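Local coordinates for protein beta-porphyranase B (PDB 4AWD) that hydrolyses the beta-1,4 linkages between galactose and sulfated L-galactose in porphyran, a red-seaweed polysaccharide, releasing mostly disaccharides, at residues Glu57-Lys71 against Phe84-Leu96. Sequence-based numbering, arbitrary orientation.
Sequences EFNGKRLNAAKWHAK and FKAENVSVKKGCL. With CA (calcium ion), chain C.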
loop_
_atom_site.group_PDB
_atom_site.type_symbol
_atom_site.label_atom_id
_atom_site.label_comp_id
_atom_site.label_asym_id
_atom_site.label_seq_id
_atom_site.Cartn_x
_atom_site.Cartn_y
_atom_site.Cartn_z
ATOM N N GLU A 57 -16.328 -3.505 0.511
ATOM C CA GLU A 57 -16.607 -4.152 -0.752
ATOM C C GLU A 57 -16.763 -3.121 -1.866
ATOM O O GLU A 57 -16.738 -3.456 -3.043
ATOM C CB GLU A 57 -17.867 -5.009 -0.627
ATOM C CG GLU A 57 -17.777 -6.109 0.417
ATOM C CD GLU A 57 -16.671 -7.129 0.133
ATOM O OE1 GLU A 57 -16.363 -7.404 -1.055
ATOM O OE2 GLU A 57 -16.119 -7.679 1.111
ATOM N N PHE A 58 -16.921 -1.862 -1.486
ATOM C CA PHE A 58 -17.115 -0.765 -2.446
ATOM C C PHE A 58 -18.282 -1.061 -3.399
ATOM O O PHE A 58 -18.213 -0.792 -4.603
ATOM C CB PHE A 58 -15.822 -0.440 -3.233
ATOM C CG PHE A 58 -14.590 -0.270 -2.374
ATOM C CD1 PHE A 58 -14.462 0.815 -1.505
ATOM C CD2 PHE A 58 -13.538 -1.189 -2.457
ATOM C CE1 PHE A 58 -13.304 0.976 -0.722
ATOM C CE2 PHE A 58 -12.383 -1.045 -1.679
ATOM C CZ PHE A 58 -12.255 0.039 -0.813
ATOM N N ASN A 59 -19.353 -1.619 -2.854
ATOM C CA ASN A 59 -20.500 -2.019 -3.688
ATOM C C ASN A 59 -21.658 -1.029 -3.617
ATOM O O ASN A 59 -22.747 -1.297 -4.133
ATOM C CB ASN A 59 -20.947 -3.456 -3.359
ATOM C CG ASN A 59 -19.970 -4.515 -3.904
ATOM O OD1 ASN A 59 -19.024 -4.190 -4.632
ATOM N ND2 ASN A 59 -20.198 -5.779 -3.554
ATOM N N GLY A 60 -21.413 0.119 -2.990
ATOM C CA GLY A 60 -22.403 1.176 -2.901
ATOM C C GLY A 60 -22.307 2.239 -3.979
ATOM O O GLY A 60 -21.684 2.041 -5.036
ATOM N N LYS A 61 -22.919 3.384 -3.701
ATOM C CA LYS A 61 -23.008 4.474 -4.670
ATOM C C LYS A 61 -21.892 5.513 -4.489
ATOM O O LYS A 61 -21.710 6.389 -5.341
ATOM C CB LYS A 61 -24.388 5.146 -4.586
ATOM C CG LYS A 61 -25.548 4.204 -4.189
ATOM C CD LYS A 61 -26.920 4.922 -4.133
ATOM C CE LYS A 61 -27.055 5.859 -2.915
ATOM N NZ LYS A 61 -27.298 5.136 -1.618
ATOM N N ARG A 62 -21.144 5.399 -3.386
ATOM C CA ARG A 62 -20.048 6.325 -3.065
ATOM C C ARG A 62 -19.053 5.718 -2.072
ATOM O O ARG A 62 -19.334 4.708 -1.416
ATOM C CB ARG A 62 -20.585 7.646 -2.489
ATOM C CG ARG A 62 -21.266 7.481 -1.137
ATOM C CD ARG A 62 -21.730 8.809 -0.513
ATOM N NE ARG A 62 -22.946 9.353 -1.126
ATOM C CZ ARG A 62 -24.177 8.848 -0.984
ATOM N NH1 ARG A 62 -24.392 7.747 -0.260
ATOM N NH2 ARG A 62 -25.204 9.439 -1.591
ATOM N N LEU A 63 -17.889 6.348 -1.971
ATOM C CA LEU A 63 -16.926 6.008 -0.939
ATOM C C LEU A 63 -17.533 6.322 0.430
ATOM O O LEU A 63 -18.181 7.364 0.624
ATOM C CB LEU A 63 -15.595 6.757 -1.157
ATOM C CG LEU A 63 -14.427 6.459 -0.199
ATOM C CD1 LEU A 63 -13.736 5.175 -0.533
ATOM C CD2 LEU A 63 -13.417 7.598 -0.202
ATOM N N ASN A 64 -17.353 5.398 1.363
ATOM C CA ASN A 64 -17.873 5.561 2.702
ATOM C C ASN A 64 -16.976 6.510 3.472
ATOM O O ASN A 64 -15.899 6.130 3.939
ATOM C CB ASN A 64 -17.965 4.206 3.384
ATOM C CG ASN A 64 -18.574 4.275 4.774
ATOM O OD1 ASN A 64 -18.879 5.353 5.299
ATOM N ND2 ASN A 64 -18.753 3.106 5.380
ATOM N N ALA A 65 -17.427 7.751 3.590
ATOM C CA ALA A 65 -16.639 8.812 4.188
ATOM C C ALA A 65 -16.462 8.628 5.696
ATOM O O ALA A 65 -15.606 9.264 6.300
ATOM C CB ALA A 65 -17.247 10.201 3.847
ATOM N N ALA A 66 -17.248 7.748 6.308
ATOM C CA ALA A 66 -17.005 7.418 7.722
ATOM C C ALA A 66 -15.739 6.569 7.901
ATOM O O ALA A 66 -15.042 6.702 8.903
ATOM C CB ALA A 66 -18.215 6.718 8.353
ATOM N N LYS A 67 -15.448 5.721 6.913
ATOM C CA LYS A 67 -14.351 4.747 6.975
ATOM C C LYS A 67 -13.061 5.173 6.242
ATOM O O LYS A 67 -11.966 4.707 6.588
ATOM C CB LYS A 67 -14.823 3.410 6.385
ATOM C CG LYS A 67 -13.956 2.204 6.752
ATOM C CD LYS A 67 -14.590 0.901 6.260
ATOM C CE LYS A 67 -15.852 0.516 7.047
ATOM N NZ LYS A 67 -16.466 -0.728 6.449
ATOM N N TRP A 68 -13.198 6.022 5.222
ATOM C CA TRP A 68 -12.071 6.352 4.335
ATOM C C TRP A 68 -11.869 7.844 4.136
ATOM O O TRP A 68 -12.829 8.595 4.045
ATOM C CB TRP A 68 -12.243 5.704 2.946
ATOM C CG TRP A 68 -12.503 4.259 2.989
ATOM C CD1 TRP A 68 -13.698 3.646 2.789
ATOM C CD2 TRP A 68 -11.554 3.212 3.253
ATOM N NE1 TRP A 68 -13.556 2.284 2.899
ATOM C CE2 TRP A 68 -12.253 1.993 3.198
ATOM C CE3 TRP A 68 -10.183 3.189 3.530
ATOM C CZ2 TRP A 68 -11.632 0.759 3.416
ATOM C CZ3 TRP A 68 -9.565 1.962 3.736
ATOM C CH2 TRP A 68 -10.293 0.767 3.678
ATOM N N HIS A 69 -10.613 8.258 4.050
ATOM C CA HIS A 69 -10.271 9.577 3.516
ATOM C C HIS A 69 -10.001 9.433 2.021
ATOM O O HIS A 69 -9.055 8.725 1.639
ATOM C CB HIS A 69 -9.010 10.123 4.178
ATOM C CG HIS A 69 -9.158 10.422 5.638
ATOM N ND1 HIS A 69 -9.939 11.454 6.113
ATOM C CD2 HIS A 69 -8.569 9.866 6.722
ATOM C CE1 HIS A 69 -9.842 11.506 7.429
ATOM N NE2 HIS A 69 -9.022 10.551 7.823
ATOM N N ALA A 70 -10.812 10.092 1.189
ATOM C CA ALA A 70 -10.628 10.074 -0.283
ATOM C C ALA A 70 -9.290 10.689 -0.687
ATOM O O ALA A 70 -8.634 10.211 -1.627
ATOM C CB ALA A 70 -11.781 10.800 -1.002
ATOM N N LYS A 71 -8.915 11.764 0.008
ATOM C CA LYS A 71 -7.574 12.306 -0.071
ATOM C C LYS A 71 -6.865 12.118 1.269
ATOM O O LYS A 71 -7.186 12.782 2.267
ATOM C CB LYS A 71 -7.595 13.784 -0.460
ATOM C CG LYS A 71 -6.235 14.312 -0.890
ATOM C CD LYS A 71 -6.040 15.765 -0.457
ATOM C CE LYS A 71 -4.935 16.489 -1.252
ATOM N NZ LYS A 71 -3.646 15.750 -1.303
ATOM N N PHE A 84 -1.920 13.859 -5.484
ATOM C CA PHE A 84 -3.167 13.128 -5.232
ATOM C C PHE A 84 -4.356 14.078 -5.130
ATOM O O PHE A 84 -4.279 15.106 -4.480
ATOM C CB PHE A 84 -3.064 12.308 -3.945
ATOM C CG PHE A 84 -1.705 11.637 -3.735
ATOM C CD1 PHE A 84 -1.312 10.554 -4.530
ATOM C CD2 PHE A 84 -0.868 12.040 -2.691
ATOM C CE1 PHE A 84 -0.073 9.927 -4.321
ATOM C CE2 PHE A 84 0.360 11.463 -2.482
ATOM C CZ PHE A 84 0.767 10.384 -3.285
ATOM N N LYS A 85 -5.460 13.729 -5.773
ATOM C CA LYS A 85 -6.658 14.526 -5.637
ATOM C C LYS A 85 -7.849 13.658 -5.263
ATOM O O LYS A 85 -7.979 12.525 -5.727
ATOM C CB LYS A 85 -6.931 15.292 -6.922
ATOM C CG LYS A 85 -5.843 16.262 -7.312
ATOM C CD LYS A 85 -5.813 17.452 -6.371
ATOM C CE LYS A 85 -4.846 18.486 -6.875
ATOM N NZ LYS A 85 -4.209 19.265 -5.805
ATOM N N ALA A 86 -8.720 14.210 -4.431
ATOM C CA ALA A 86 -9.959 13.541 -4.043
ATOM C C ALA A 86 -10.834 13.204 -5.247
ATOM O O ALA A 86 -11.445 12.136 -5.286
ATOM C CB ALA A 86 -10.745 14.392 -3.020
ATOM N N GLU A 87 -10.877 14.105 -6.225
ATOM C CA GLU A 87 -11.696 13.923 -7.431
ATOM C C GLU A 87 -11.296 12.709 -8.272
ATOM O O GLU A 87 -12.082 12.274 -9.123
ATOM C CB GLU A 87 -11.665 15.186 -8.321
ATOM C CG GLU A 87 -12.199 16.455 -7.668
ATOM C CD GLU A 87 -11.250 17.011 -6.602
ATOM O OE1 GLU A 87 -10.019 16.789 -6.692
ATOM O OE2 GLU A 87 -11.737 17.659 -5.654
ATOM N N ASN A 88 -10.089 12.177 -8.045
ATOM C CA ASN A 88 -9.594 11.002 -8.771
ATOM C C ASN A 88 -10.007 9.673 -8.146
ATOM O O ASN A 88 -9.661 8.596 -8.664
ATOM C CB ASN A 88 -8.067 11.039 -8.897
ATOM C CG ASN A 88 -7.584 12.095 -9.875
ATOM O OD1 ASN A 88 -7.887 13.281 -9.739
ATOM N ND2 ASN A 88 -6.820 11.663 -10.859
ATOM N N VAL A 89 -10.734 9.766 -7.031
ATOM C CA VAL A 89 -11.172 8.609 -6.265
ATOM C C VAL A 89 -12.684 8.504 -6.365
ATOM O O VAL A 89 -13.410 9.440 -6.004
ATOM C CB VAL A 89 -10.759 8.724 -4.785
ATOM C CG1 VAL A 89 -11.236 7.512 -3.994
ATOM C CG2 VAL A 89 -9.253 8.866 -4.670
ATOM N N SER A 90 -13.162 7.386 -6.887
ATOM C CA SER A 90 -14.589 7.144 -6.910
ATOM C C SER A 90 -14.886 5.684 -6.563
ATOM O O SER A 90 -13.970 4.858 -6.435
ATOM C CB SER A 90 -15.163 7.521 -8.276
ATOM O OG SER A 90 -14.648 6.685 -9.292
ATOM N N VAL A 91 -16.171 5.387 -6.402
ATOM C CA VAL A 91 -16.664 4.031 -6.213
ATOM C C VAL A 91 -17.782 3.839 -7.230
ATOM O O VAL A 91 -18.782 4.552 -7.205
ATOM C CB VAL A 91 -17.233 3.817 -4.784
ATOM C CG1 VAL A 91 -18.017 2.501 -4.705
ATOM C CG2 VAL A 91 -16.126 3.851 -3.747
ATOM N N LYS A 92 -17.618 2.887 -8.130
ATOM C CA LYS A 92 -18.593 2.683 -9.165
ATOM C C LYS A 92 -18.553 1.230 -9.604
ATOM O O LYS A 92 -17.475 0.662 -9.739
ATOM C CB LYS A 92 -18.299 3.635 -10.336
ATOM C CG LYS A 92 -19.252 3.518 -11.526
ATOM C CD LYS A 92 -20.425 4.485 -11.445
ATOM C CE LYS A 92 -21.234 4.471 -12.768
ATOM N NZ LYS A 92 -20.409 4.807 -13.983
ATOM N N LYS A 93 -19.734 0.635 -9.798
ATOM C CA LYS A 93 -19.886 -0.745 -10.295
ATOM C C LYS A 93 -19.045 -1.781 -9.550
ATOM O O LYS A 93 -18.405 -2.629 -10.174
ATOM C CB LYS A 93 -19.562 -0.829 -11.791
ATOM C CG LYS A 93 -20.380 0.080 -12.692
ATOM C CD LYS A 93 -19.704 0.162 -14.060
ATOM C CE LYS A 93 -20.567 0.884 -15.087
ATOM N NZ LYS A 93 -19.843 1.053 -16.386
ATOM N N GLY A 94 -19.038 -1.715 -8.219
ATOM C CA GLY A 94 -18.389 -2.758 -7.417
ATOM C C GLY A 94 -16.913 -2.541 -7.100
ATOM O O GLY A 94 -16.302 -3.376 -6.421
ATOM N N CYS A 95 -16.346 -1.428 -7.573
ATOM C CA CYS A 95 -14.918 -1.148 -7.387
ATOM C C CYS A 95 -14.617 0.235 -6.850
ATOM O O CYS A 95 -15.259 1.223 -7.229
ATOM C CB CYS A 95 -14.154 -1.312 -8.697
ATOM S SG CYS A 95 -13.952 -3.003 -9.242
ATOM N N LEU A 96 -13.636 0.297 -5.958
ATOM C CA LEU A 96 -12.950 1.537 -5.696
ATOM C C LEU A 96 -12.111 1.819 -6.940
ATOM O O LEU A 96 -11.382 0.949 -7.423
ATOM C CB LEU A 96 -12.047 1.412 -4.462
ATOM C CG LEU A 96 -11.110 2.601 -4.194
ATOM C CD1 LEU A 96 -11.898 3.863 -3.779
ATOM C CD2 LEU A 96 -10.068 2.243 -3.152
HETATM CA CA CA C . -16.771 -4.943 -4.970
HETATM O O HOH W 1 -17.244 -6.793 -3.574
HETATM O O HOH W 2 -19.945 0.016 -6.581
#
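The 57-71 loop lies over the hairpin of strands 89-92 and 95-96, closest at N59 and G94, whose CA atoms are 4.3 Å apart, and returns past A86 at K71. This is the calcium site of the GH16 beta-sandwich (jelly roll). Calcium ties the loop to the type I' turn K92-C95: E57 O, N59 OD1 and G94 O all bind it, the last at 2.2 Å, together with water 1 and D312 of strand 308-321. G94, at phi 90°, adopts a backbone shape suited to glycine, and N59 OD1 sits 3.2 Å from its CA. Water 1 also donates to E57 OE1, which has a salt bridge to R315.

Next to the metal, F58 lays its ring over L96: CB of L96 stands 3.5 Å from the ring centroid, only 8° off the normal, a clear CH-pi contact. V91 wedges into the bend of the loop with both methyls. Its CG1, anti to the backbone N (chi1 168°), meets F58 O at 3.3 Å, while CG2 packs on the backbone and CB of L63. The CD1 atoms of L63 and L96 touch, extending the apolar layer; farther along, A70 rests on A86 and V89. K71 NZ makes a weak hydrogen bond to F84 O; its stronger partner is T76 O. Back at the turn, water 2 lies doubtfully close to G94 N; it donates to G60 O and, at 2.8 Å, to F58 O.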